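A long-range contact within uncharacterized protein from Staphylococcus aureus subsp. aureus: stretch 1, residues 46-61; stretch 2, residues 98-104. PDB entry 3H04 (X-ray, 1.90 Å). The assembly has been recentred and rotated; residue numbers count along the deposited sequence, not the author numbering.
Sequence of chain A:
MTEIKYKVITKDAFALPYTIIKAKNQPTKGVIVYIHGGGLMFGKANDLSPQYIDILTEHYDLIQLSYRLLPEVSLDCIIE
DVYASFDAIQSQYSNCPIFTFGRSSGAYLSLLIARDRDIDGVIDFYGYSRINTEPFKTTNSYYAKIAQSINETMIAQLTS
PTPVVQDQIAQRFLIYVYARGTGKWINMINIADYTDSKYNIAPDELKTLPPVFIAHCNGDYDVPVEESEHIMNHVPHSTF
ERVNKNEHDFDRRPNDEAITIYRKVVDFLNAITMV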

# COMPACT_ATOMS: atom_id res chain seq x y z
N ASN A 46 -9.16 0.20 7.38
CA ASN A 46 -10.15 -0.88 7.36
C ASN A 46 -10.98 -0.92 6.06
O ASN A 46 -12.21 -0.92 6.13
CB ASN A 46 -11.09 -0.83 8.58
CG ASN A 46 -11.89 0.47 8.65
OD1 ASN A 46 -11.47 1.50 8.11
ND2 ASN A 46 -13.03 0.42 9.32
N ASP A 47 -10.31 -0.97 4.90
CA ASP A 47 -10.97 -0.94 3.59
C ASP A 47 -11.00 -2.30 2.90
O ASP A 47 -11.51 -2.39 1.78
CB ASP A 47 -10.35 0.09 2.62
CG ASP A 47 -8.91 -0.26 2.17
OD1 ASP A 47 -8.29 -1.18 2.75
OD2 ASP A 47 -8.42 0.41 1.24
N LEU A 48 -10.53 -3.35 3.58
CA LEU A 48 -10.56 -4.72 3.05
C LEU A 48 -11.97 -5.33 3.23
O LEU A 48 -12.51 -5.24 4.32
CB LEU A 48 -9.57 -5.63 3.80
CG LEU A 48 -8.11 -5.53 3.39
CD1 LEU A 48 -7.29 -6.45 4.26
CD2 LEU A 48 -7.95 -5.90 1.87
N SER A 49 -12.52 -5.99 2.21
CA SER A 49 -13.79 -6.74 2.41
C SER A 49 -13.65 -7.80 3.50
O SER A 49 -12.62 -8.48 3.59
CB SER A 49 -14.30 -7.44 1.15
OG SER A 49 -14.10 -6.63 -0.02
N PRO A 50 -14.71 -7.98 4.30
CA PRO A 50 -14.76 -9.05 5.30
C PRO A 50 -14.36 -10.41 4.73
O PRO A 50 -13.72 -11.23 5.42
CB PRO A 50 -16.26 -9.08 5.68
CG PRO A 50 -16.72 -7.69 5.43
CD PRO A 50 -15.96 -7.20 4.24
N GLN A 51 -14.76 -10.66 3.49
CA GLN A 51 -14.46 -11.95 2.84
C GLN A 51 -12.95 -12.17 2.69
O GLN A 51 -12.46 -13.30 2.87
CB GLN A 51 -15.17 -12.08 1.48
CG GLN A 51 -16.65 -12.25 1.65
CD GLN A 51 -17.44 -11.90 0.41
OE1 GLN A 51 -18.18 -10.92 0.41
NE2 GLN A 51 -17.28 -12.69 -0.65
N TYR A 52 -12.21 -11.10 2.38
CA TYR A 52 -10.76 -11.19 2.23
C TYR A 52 -10.13 -11.39 3.59
O TYR A 52 -9.18 -12.19 3.75
CB TYR A 52 -10.20 -9.94 1.61
CG TYR A 52 -10.76 -9.63 0.26
CD1 TYR A 52 -11.35 -10.61 -0.53
CD2 TYR A 52 -10.70 -8.34 -0.24
CE1 TYR A 52 -11.88 -10.29 -1.79
CE2 TYR A 52 -11.24 -8.02 -1.47
CZ TYR A 52 -11.84 -9.00 -2.22
OH TYR A 52 -12.35 -8.67 -3.46
N ILE A 53 -10.67 -10.68 4.58
CA ILE A 53 -10.18 -10.84 5.93
C ILE A 53 -10.36 -12.27 6.42
O ILE A 53 -9.49 -12.83 7.10
CB ILE A 53 -10.85 -9.87 6.91
CG1 ILE A 53 -10.46 -8.43 6.57
CG2 ILE A 53 -10.39 -10.19 8.33
CD1 ILE A 53 -11.20 -7.37 7.35
N ASP A 54 -11.52 -12.87 6.13
CA ASP A 54 -11.73 -14.27 6.54
C ASP A 54 -10.72 -15.24 5.93
O ASP A 54 -10.21 -16.12 6.62
CB ASP A 54 -13.14 -14.73 6.22
CG ASP A 54 -14.17 -14.09 7.13
OD1 ASP A 54 -13.79 -13.60 8.20
OD2 ASP A 54 -15.36 -14.08 6.77
N ILE A 55 -10.41 -15.07 4.65
CA ILE A 55 -9.36 -15.91 4.04
C ILE A 55 -7.97 -15.72 4.69
O ILE A 55 -7.26 -16.70 4.99
CB ILE A 55 -9.35 -15.67 2.50
CG1 ILE A 55 -10.63 -16.27 1.88
CG2 ILE A 55 -8.06 -16.26 1.81
CD1 ILE A 55 -10.99 -15.66 0.55
N LEU A 56 -7.58 -14.46 4.91
CA LEU A 56 -6.25 -14.13 5.35
C LEU A 56 -6.09 -14.55 6.82
O LEU A 56 -5.03 -15.05 7.20
CB LEU A 56 -5.96 -12.63 5.15
CG LEU A 56 -5.84 -12.07 3.70
CD1 LEU A 56 -5.64 -10.55 3.71
CD2 LEU A 56 -4.72 -12.76 2.95
N THR A 57 -7.13 -14.41 7.64
CA THR A 57 -6.97 -14.61 9.09
C THR A 57 -7.30 -16.02 9.58
O THR A 57 -7.34 -16.26 10.78
CB THR A 57 -7.78 -13.58 9.89
OG1 THR A 57 -9.18 -13.72 9.63
CG2 THR A 57 -7.32 -12.15 9.53
N GLU A 58 -7.53 -16.96 8.67
CA GLU A 58 -7.74 -18.34 9.08
C GLU A 58 -6.59 -18.80 9.94
O GLU A 58 -6.80 -19.41 10.99
CB GLU A 58 -7.83 -19.27 7.88
CG GLU A 58 -9.11 -19.12 7.07
CD GLU A 58 -9.32 -20.28 6.10
OE1 GLU A 58 -9.01 -21.45 6.45
OE2 GLU A 58 -9.78 -20.00 4.97
N HIS A 59 -5.37 -18.52 9.47
CA HIS A 59 -4.16 -18.96 10.15
C HIS A 59 -3.12 -17.87 10.39
O HIS A 59 -2.10 -18.13 11.03
CB HIS A 59 -3.58 -20.15 9.41
CG HIS A 59 -4.44 -21.37 9.49
ND1 HIS A 59 -4.87 -22.06 8.37
CD2 HIS A 59 -5.00 -22.00 10.55
CE1 HIS A 59 -5.63 -23.07 8.74
NE2 HIS A 59 -5.74 -23.06 10.06
N TYR A 60 -3.40 -16.65 9.92
CA TYR A 60 -2.50 -15.51 10.08
C TYR A 60 -3.19 -14.39 10.86
O TYR A 60 -4.41 -14.22 10.79
CB TYR A 60 -2.03 -15.01 8.69
CG TYR A 60 -1.22 -16.06 7.99
CD1 TYR A 60 0.15 -16.19 8.22
CD2 TYR A 60 -1.81 -16.99 7.16
CE1 TYR A 60 0.90 -17.19 7.62
CE2 TYR A 60 -1.08 -17.95 6.55
CZ TYR A 60 0.28 -18.07 6.79
OH TYR A 60 1.00 -19.09 6.19
N ASP A 61 -2.42 -13.63 11.64
CA ASP A 61 -2.95 -12.36 12.18
C ASP A 61 -2.86 -11.31 11.09
O ASP A 61 -1.91 -11.34 10.29
CB ASP A 61 -2.15 -11.87 13.39
CG ASP A 61 -2.37 -12.74 14.63
OD1 ASP A 61 -3.00 -13.82 14.53
OD2 ASP A 61 -1.89 -12.31 15.70
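Stretch 2, residues 98-104: IFTFGRS

A buried arginine is costly unless its charge is answered and its nitrogens are supplied with acceptors, and the contact between these two stretches illustrates how a loop can meet both needs while residues in the loop, the helix and beyond it supply the packing. Arg103, at the end of the strand formed by residues 98-103, reaches Asp47 through a salt bridge, with NH2 of Arg103 3.3 Å from OD1 of Asp47. The same NH2 lies 3.3 Å from the backbone O of Asp47. Both are weak hydrogen bonds, with angles at the hydrogen of 143° and 127°, so the attachment rests on several modest interactions. The CA-to-CB bond of Asp47 points sideways, and the p rotamer of its side chain brings the carboxylate nearer to the arginine.

Two waters extend this network. Water 1 donates to OD2 of Asp47 at 2.6 Å and weakly accepts from NE of Arg103 at 3.3 Å, linking the two side chains a second time. Water 2 donates to the backbone O of Asp47 at 3.0 Å and accepts from N of Ser49 at 2.7 Å and from NH1 of Arg103 at 3.3 Å. It therefore ties the guanidinium to the backbone just before the helix of residues 50-56.

Around the charge the contact turns apolar. CD2 of Leu48 lies over one face of the guanidinium, 3.6 Å from CZ of Arg103, whereas the Asp47 O sits at its edge, near its plane; flat and poorly hydrated faces accept a methyl group readily, while the N-H bonds point outward in the plane. Tyr52, one of the helix residues directed toward the strand, approaches more loosely, its CE2 4.4 Å from NH1 of Arg103.

The strand is extended throughout, and its alternation decides which residues take part: Phe99, Phe101 and Arg103 point toward stretch 1, while the side chains of Ile98 and Thr100 remain out of reach. As stretch 1 advances from loop through helix to Tyr60, its partners run back along the strand from Arg103 to Phe101 to Phe99, so the two stretches proceed in opposite senses. CE2 of Phe101 lies 3.6 Å from CD1 of Leu56 and 4.3 Å from CD2 of Leu48, and CE2 of Phe99 is 4.3 Å from CE1 of Tyr60. The backbones stay well apart, with CA of Leu48 9.8 Å from CA of Arg103 and CA of Leu56 10.5 Å from CA of Phe101.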

# COMPACT_ATOMS: atom_id res chain seq x y z
N ILE A 98 6.65 -12.65 9.58
CA ILE A 98 5.96 -11.38 9.35
C ILE A 98 6.01 -11.01 7.85
O ILE A 98 7.05 -11.19 7.18
CB ILE A 98 6.52 -10.28 10.32
CG1 ILE A 98 5.69 -9.00 10.27
CG2 ILE A 98 8.00 -10.01 10.07
CD1 ILE A 98 5.92 -8.09 11.52
N PHE A 99 4.87 -10.52 7.34
CA PHE A 99 4.70 -10.13 5.96
C PHE A 99 4.09 -8.73 5.84
O PHE A 99 3.31 -8.31 6.71
CB PHE A 99 3.76 -11.13 5.29
CG PHE A 99 4.21 -12.57 5.44
CD1 PHE A 99 5.09 -13.11 4.54
CD2 PHE A 99 3.78 -13.34 6.52
CE1 PHE A 99 5.53 -14.42 4.69
CE2 PHE A 99 4.22 -14.61 6.66
CZ PHE A 99 5.07 -15.17 5.74
N THR A 100 4.37 -8.08 4.72
CA THR A 100 3.68 -6.82 4.37
C THR A 100 2.77 -7.11 3.18
O THR A 100 3.10 -7.88 2.27
CB THR A 100 4.64 -5.67 4.12
OG1 THR A 100 5.60 -6.00 3.08
CG2 THR A 100 5.41 -5.31 5.45
N PHE A 101 1.58 -6.53 3.24
CA PHE A 101 0.55 -6.71 2.23
C PHE A 101 0.06 -5.32 1.98
O PHE A 101 -0.48 -4.71 2.91
CB PHE A 101 -0.57 -7.63 2.75
CG PHE A 101 -1.81 -7.63 1.89
CD1 PHE A 101 -1.73 -7.35 0.54
CD2 PHE A 101 -3.05 -7.91 2.45
CE1 PHE A 101 -2.86 -7.39 -0.28
CE2 PHE A 101 -4.20 -7.91 1.65
CZ PHE A 101 -4.11 -7.67 0.29
N GLY A 102 0.29 -4.80 0.78
CA GLY A 102 -0.26 -3.51 0.37
C GLY A 102 -1.05 -3.57 -0.92
O GLY A 102 -0.89 -4.50 -1.76
N ARG A 103 -1.93 -2.59 -1.08
CA ARG A 103 -2.67 -2.38 -2.31
C ARG A 103 -2.34 -1.01 -2.77
O ARG A 103 -2.42 -0.04 -2.00
CB ARG A 103 -4.18 -2.57 -2.12
CG ARG A 103 -4.48 -3.97 -1.54
CD ARG A 103 -5.89 -4.41 -1.59
NE ARG A 103 -6.80 -3.51 -0.85
CZ ARG A 103 -8.13 -3.55 -0.90
NH1 ARG A 103 -8.77 -4.43 -1.65
NH2 ARG A 103 -8.85 -2.71 -0.16
N SER A 104 -2.01 -0.92 -4.06
CA SER A 104 -1.74 0.33 -4.73
C SER A 104 -0.53 1.00 -4.02
O SER A 104 0.52 0.38 -3.87
CB SER A 104 -3.03 1.19 -4.79
OG SER A 104 -2.89 2.16 -5.81
O HOH W 1 -6.47 -0.22 -0.32
O HOH W 2 -11.61 -4.74 -0.02